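PDB 2HLJ: betainyl-CoA thiolase from Pseudomonas putida, which probably acts on acyl-CoA thioesters as a hotdog-fold enzyme, exchanging or hydrolysing the acyl group of betainyl-CoA. Local coordinates for residues A[26-38]-A[94-108]. Residues are numbered along the deposited sequence; the frame is centred on the assembly and turned at random.
Sequences AFYLLIFSYATDA and HSLHRAGFDEVLAAS
Phe32 drives its ring from the helix into the sheet, and His94 CB sits over one face, 3.8 Å from the ring centroid. On the opposite face lies Tyr28 O, one turn back along the helix. The imidazole runs the other way, its plane at 16° to the phenyl but slid so that the two rings barely overlap. With His94 CG anti to the carbonyl carbon (chi1 -65°), the imidazole reaches toward the helix's C-terminal end, where NE2 and Thr36 OG1 share a hydrogen bond of 2.9 Å at the ring edge; ND1 is held by Thr80 OG1, so the ring's rotation is fixed. Ala35 CB touches the same ring off-centre. This is the hotdog fold's central helix lying against its antiparallel sheet, here across the hairpin of strands 89-98 and 104-114. Phe32 CZ meets Leu96 CB at 3.8 Å and CD2 meets Ser108 CB obliquely at 3.6 Å, with Leu96 N at the ring edge. Replacing Phe32 by an alanine is likely to open a gap between helix and hairpin and leave His94 CB without its ring face. Nearer the helix start, Tyr28 CD2 presses on Ala106 CB at 3.5 Å, while its hydroxyl makes a hydrogen bond to His68 O.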
loop_
_atom_site.group_PDB
_atom_site.type_symbol
_atom_site.label_atom_id
_atom_site.label_comp_id
_atom_site.label_asym_id
_atom_site.label_seq_id
_atom_site.Cartn_x
_atom_site.Cartn_y
_atom_site.Cartn_z
ATOM N N ALA A 26 -0.199 -6.426 0.002
ATOM C CA ALA A 26 -0.768 -5.598 1.073
ATOM C C ALA A 26 -0.073 -5.823 2.427
ATOM O O ALA A 26 -0.055 -4.940 3.298
ATOM C CB ALA A 26 -2.257 -5.841 1.188
ATOM N N PHE A 27 0.482 -7.020 2.606
ATOM C CA PHE A 27 1.084 -7.393 3.871
ATOM C C PHE A 27 2.505 -6.840 3.991
ATOM O O PHE A 27 3.002 -6.692 5.108
ATOM C CB PHE A 27 0.997 -8.898 4.128
ATOM C CG PHE A 27 -0.409 -9.381 4.425
ATOM C CD1 PHE A 27 -1.123 -8.851 5.472
ATOM C CD2 PHE A 27 -1.024 -10.340 3.627
ATOM C CE1 PHE A 27 -2.428 -9.271 5.728
ATOM C CE2 PHE A 27 -2.310 -10.751 3.866
ATOM C CZ PHE A 27 -3.014 -10.211 4.925
ATOM N N TYR A 28 3.149 -6.489 2.875
ATOM C CA TYR A 28 4.382 -5.665 2.985
ATOM C C TYR A 28 3.993 -4.337 3.637
ATOM O O TYR A 28 4.641 -3.887 4.584
ATOM C CB TYR A 28 4.988 -5.332 1.645
ATOM C CG TYR A 28 5.638 -6.399 0.796
ATOM C CD1 TYR A 28 4.878 -7.295 0.075
ATOM C CD2 TYR A 28 7.029 -6.413 0.599
ATOM C CE1 TYR A 28 5.467 -8.216 -0.744
ATOM C CE2 TYR A 28 7.634 -7.328 -0.240
ATOM C CZ TYR A 28 6.840 -8.235 -0.921
ATOM O OH TYR A 28 7.398 -9.170 -1.783
ATOM N N LEU A 29 2.903 -3.732 3.150
ATOM C CA LEU A 29 2.376 -2.487 3.733
ATOM C C LEU A 29 1.885 -2.634 5.171
ATOM O O LEU A 29 2.050 -1.714 5.953
ATOM C CB LEU A 29 1.306 -1.837 2.840
ATOM C CG LEU A 29 1.072 -0.334 3.017
ATOM C CD1 LEU A 29 2.263 0.535 2.531
ATOM C CD2 LEU A 29 -0.206 0.098 2.253
ATOM N N LEU A 30 1.311 -3.785 5.542
ATOM C CA LEU A 30 0.965 -4.035 6.930
ATOM C C LEU A 30 2.174 -4.011 7.862
ATOM O O LEU A 30 2.127 -3.407 8.956
ATOM C CB LEU A 30 0.194 -5.369 7.095
ATOM C CG LEU A 30 -0.305 -5.607 8.511
ATOM C CD1 LEU A 30 -1.236 -4.491 8.966
ATOM C CD2 LEU A 30 -0.980 -6.983 8.674
ATOM N N ILE A 31 3.244 -4.686 7.453
ATOM C CA ILE A 31 4.503 -4.695 8.214
ATOM C C ILE A 31 5.014 -3.272 8.367
ATOM O O ILE A 31 5.383 -2.851 9.454
ATOM C CB ILE A 31 5.581 -5.566 7.505
ATOM C CG1 ILE A 31 5.185 -7.030 7.513
ATOM C CG2 ILE A 31 6.969 -5.321 8.094
ATOM C CD1 ILE A 31 5.916 -7.826 6.464
ATOM N N PHE A 32 4.997 -2.493 7.292
ATOM C CA PHE A 32 5.340 -1.079 7.430
ATOM C C PHE A 32 4.397 -0.265 8.356
ATOM O O PHE A 32 4.865 0.627 9.081
ATOM C CB PHE A 32 5.444 -0.392 6.054
ATOM C CG PHE A 32 6.546 -0.900 5.161
ATOM C CD1 PHE A 32 7.759 -1.364 5.655
ATOM C CD2 PHE A 32 6.409 -0.772 3.771
ATOM C CE1 PHE A 32 8.771 -1.764 4.789
ATOM C CE2 PHE A 32 7.374 -1.233 2.919
ATOM C CZ PHE A 32 8.578 -1.693 3.413
ATOM N N SER A 33 3.098 -0.578 8.371
ATOM C CA SER A 33 2.116 0.105 9.266
ATOM C C SER A 33 2.458 -0.130 10.727
ATOM O O SER A 33 2.384 0.779 11.554
ATOM C CB SER A 33 0.673 -0.395 9.011
ATOM O OG SER A 33 -0.336 0.535 9.437
ATOM N N TYR A 34 2.780 -1.369 11.039
ATOM C CA TYR A 34 3.210 -1.734 12.369
ATOM C C TYR A 34 4.502 -1.009 12.710
ATOM O O TYR A 34 4.675 -0.583 13.823
ATOM C CB TYR A 34 3.423 -3.222 12.487
ATOM C CG TYR A 34 2.178 -4.086 12.408
ATOM C CD1 TYR A 34 0.922 -3.612 12.798
ATOM C CD2 TYR A 34 2.277 -5.403 12.003
ATOM C CE1 TYR A 34 -0.206 -4.431 12.731
ATOM C CE2 TYR A 34 1.172 -6.227 11.960
ATOM C CZ TYR A 34 -0.068 -5.744 12.314
ATOM O OH TYR A 34 -1.167 -6.588 12.245
ATOM N N ALA A 35 5.374 -0.849 11.729
ATOM C CA ALA A 35 6.608 -0.074 11.911
ATOM C C ALA A 35 6.312 1.389 12.253
ATOM O O ALA A 35 6.986 1.976 13.113
ATOM C CB ALA A 35 7.484 -0.146 10.669
ATOM N N THR A 36 5.341 1.987 11.552
ATOM C CA THR A 36 4.889 3.367 11.841
ATOM C C THR A 36 4.363 3.455 13.274
ATOM O O THR A 36 4.706 4.369 14.020
ATOM C CB THR A 36 3.787 3.799 10.865
ATOM O OG1 THR A 36 4.287 3.814 9.523
ATOM C CG2 THR A 36 3.243 5.198 11.216
ATOM N N ASP A 37 3.586 2.460 13.696
ATOM C CA ASP A 37 3.081 2.450 15.072
ATOM C C ASP A 37 4.227 2.403 16.125
ATOM O O ASP A 37 4.227 3.115 17.138
ATOM C CB ASP A 37 2.115 1.291 15.300
ATOM C CG ASP A 37 0.855 1.372 14.440
ATOM O OD1 ASP A 37 0.601 2.393 13.764
ATOM O OD2 ASP A 37 0.118 0.372 14.425
ATOM N N ALA A 38 5.177 1.530 15.895
ATOM C CA ALA A 38 6.352 1.417 16.742
ATOM C C ALA A 38 7.193 2.691 16.756
ATOM O O ALA A 38 7.762 3.033 17.775
ATOM C CB ALA A 38 7.207 0.222 16.286
ATOM N N HIS A 94 10.053 3.857 4.782
ATOM C CA HIS A 94 10.327 2.546 5.333
ATOM C C HIS A 94 10.973 1.682 4.264
ATOM O O HIS A 94 10.632 1.793 3.077
ATOM C CB HIS A 94 9.028 1.838 5.756
ATOM C CG HIS A 94 8.285 2.485 6.878
ATOM N ND1 HIS A 94 8.826 2.675 8.136
ATOM C CD2 HIS A 94 7.010 2.937 6.941
ATOM C CE1 HIS A 94 7.917 3.230 8.914
ATOM N NE2 HIS A 94 6.795 3.358 8.227
ATOM N N SER A 95 11.912 0.836 4.668
ATOM C CA SER A 95 12.487 -0.160 3.791
ATOM C C SER A 95 12.461 -1.523 4.509
ATOM O O SER A 95 12.486 -1.603 5.748
ATOM C CB SER A 95 13.890 0.243 3.306
ATOM O OG SER A 95 14.781 0.472 4.412
ATOM N N LEU A 96 12.319 -2.582 3.728
ATOM C CA LEU A 96 12.193 -3.932 4.264
ATOM C C LEU A 96 13.443 -4.706 3.943
ATOM O O LEU A 96 13.954 -4.627 2.836
ATOM C CB LEU A 96 10.976 -4.665 3.700
ATOM C CG LEU A 96 10.571 -5.995 4.378
ATOM C CD1 LEU A 96 10.024 -5.819 5.783
ATOM C CD2 LEU A 96 9.589 -6.753 3.500
ATOM N N HIS A 97 13.906 -5.496 4.917
ATOM C CA HIS A 97 15.218 -6.149 4.844
ATOM C C HIS A 97 15.167 -7.561 5.412
ATOM O O HIS A 97 14.280 -7.893 6.230
ATOM C CB HIS A 97 16.254 -5.351 5.673
ATOM C CG HIS A 97 16.353 -3.904 5.289
ATOM N ND1 HIS A 97 17.397 -3.396 4.551
ATOM C CD2 HIS A 97 15.534 -2.862 5.550
ATOM C CE1 HIS A 97 17.196 -2.107 4.337
ATOM N NE2 HIS A 97 16.063 -1.758 4.929
ATOM N N ARG A 98 16.154 -8.364 5.000
ATOM C CA ARG A 98 16.425 -9.682 5.589
ATOM C C ARG A 98 17.923 -9.918 5.662
ATOM O O ARG A 98 18.686 -9.290 4.931
ATOM C CB ARG A 98 15.778 -10.803 4.790
ATOM C CG ARG A 98 16.356 -11.044 3.407
ATOM C CD ARG A 98 15.591 -12.187 2.739
ATOM N NE ARG A 98 16.075 -12.534 1.400
ATOM C CZ ARG A 98 17.154 -13.261 1.126
ATOM N NH1 ARG A 98 17.942 -13.732 2.085
ATOM N NH2 ARG A 98 17.463 -13.513 -0.135
ATOM N N ALA A 99 18.338 -10.820 6.553
ATOM C CA ALA A 99 19.773 -11.133 6.720
ATOM C C ALA A 99 20.336 -11.802 5.479
ATOM O O ALA A 99 19.657 -12.610 4.822
ATOM C CB ALA A 99 19.986 -12.039 7.944
ATOM N N GLY A 100 21.568 -11.445 5.146
ATOM C CA GLY A 100 22.303 -12.132 4.085
ATOM C C GLY A 100 21.954 -11.709 2.679
ATOM O O GLY A 100 22.364 -12.367 1.716
ATOM N N PHE A 101 21.190 -10.621 2.555
ATOM C CA PHE A 101 20.795 -10.094 1.252
ATOM C C PHE A 101 20.853 -8.593 1.380
ATOM O O PHE A 101 20.080 -8.020 2.116
ATOM C CB PHE A 101 19.365 -10.546 0.931
ATOM C CG PHE A 101 18.909 -10.177 -0.448
ATOM C CD1 PHE A 101 19.408 -10.855 -1.559
ATOM C CD2 PHE A 101 17.991 -9.145 -0.642
ATOM C CE1 PHE A 101 18.987 -10.524 -2.829
ATOM C CE2 PHE A 101 17.566 -8.802 -1.916
ATOM C CZ PHE A 101 18.064 -9.489 -3.010
ATOM N N ASP A 102 21.789 -7.954 0.697
ATOM C CA ASP A 102 22.095 -6.564 0.979
ATOM C C ASP A 102 21.544 -5.599 -0.055
ATOM O O ASP A 102 22.282 -4.749 -0.558
ATOM C CB ASP A 102 23.614 -6.350 1.189
ATOM C CG ASP A 102 24.448 -6.729 -0.016
ATOM O OD1 ASP A 102 24.054 -7.675 -0.750
ATOM O OD2 ASP A 102 25.509 -6.086 -0.222
ATOM N N GLU A 103 20.273 -5.775 -0.413
ATOM C CA GLU A 103 19.470 -4.725 -1.060
ATOM C C GLU A 103 18.051 -4.773 -0.491
ATOM O O GLU A 103 17.642 -5.779 0.117
ATOM C CB GLU A 103 19.462 -4.860 -2.579
ATOM C CG GLU A 103 18.881 -6.145 -3.164
ATOM C CD GLU A 103 19.033 -6.235 -4.707
ATOM O OE1 GLU A 103 20.161 -6.581 -5.167
ATOM O OE2 GLU A 103 18.018 -5.992 -5.446
ATOM N N VAL A 104 17.293 -3.696 -0.637
ATOM C CA VAL A 104 15.973 -3.714 -0.045
ATOM C C VAL A 104 15.048 -4.687 -0.785
ATOM O O VAL A 104 15.122 -4.852 -1.997
ATOM C CB VAL A 104 15.322 -2.323 0.083
ATOM C CG1 VAL A 104 16.199 -1.418 0.950
ATOM C CG2 VAL A 104 15.043 -1.710 -1.289
ATOM N N LEU A 105 14.174 -5.317 -0.010
ATOM C CA LEU A 105 13.119 -6.161 -0.517
ATOM C C LEU A 105 11.941 -5.356 -1.021
ATOM O O LEU A 105 11.218 -5.791 -1.937
ATOM C CB LEU A 105 12.636 -7.089 0.604
ATOM C CG LEU A 105 13.718 -7.940 1.285
ATOM C CD1 LEU A 105 13.130 -8.772 2.390
ATOM C CD2 LEU A 105 14.363 -8.823 0.238
ATOM N N ALA A 106 11.677 -4.257 -0.317
ATOM C CA ALA A 106 10.620 -3.305 -0.645
ATOM C C ALA A 106 10.912 -2.013 0.094
ATOM O O ALA A 106 11.665 -2.013 1.065
ATOM C CB ALA A 106 9.274 -3.833 -0.194
ATOM N N ALA A 107 10.318 -0.928 -0.375
ATOM C CA ALA A 107 10.461 0.411 0.237
ATOM C C ALA A 107 9.151 1.189 0.056
ATOM O O ALA A 107 8.418 0.970 -0.935
ATOM C CB ALA A 107 11.643 1.143 -0.402
ATOM N N SER A 108 8.837 2.092 0.986
ATOM C CA SER A 108 7.626 2.885 0.889
ATOM C C SER A 108 7.849 4.260 1.427
ATOM O O SER A 108 8.331 4.402 2.552
ATOM C CB SER A 108 6.501 2.238 1.726
ATOM O OG SER A 108 5.306 2.964 1.547
#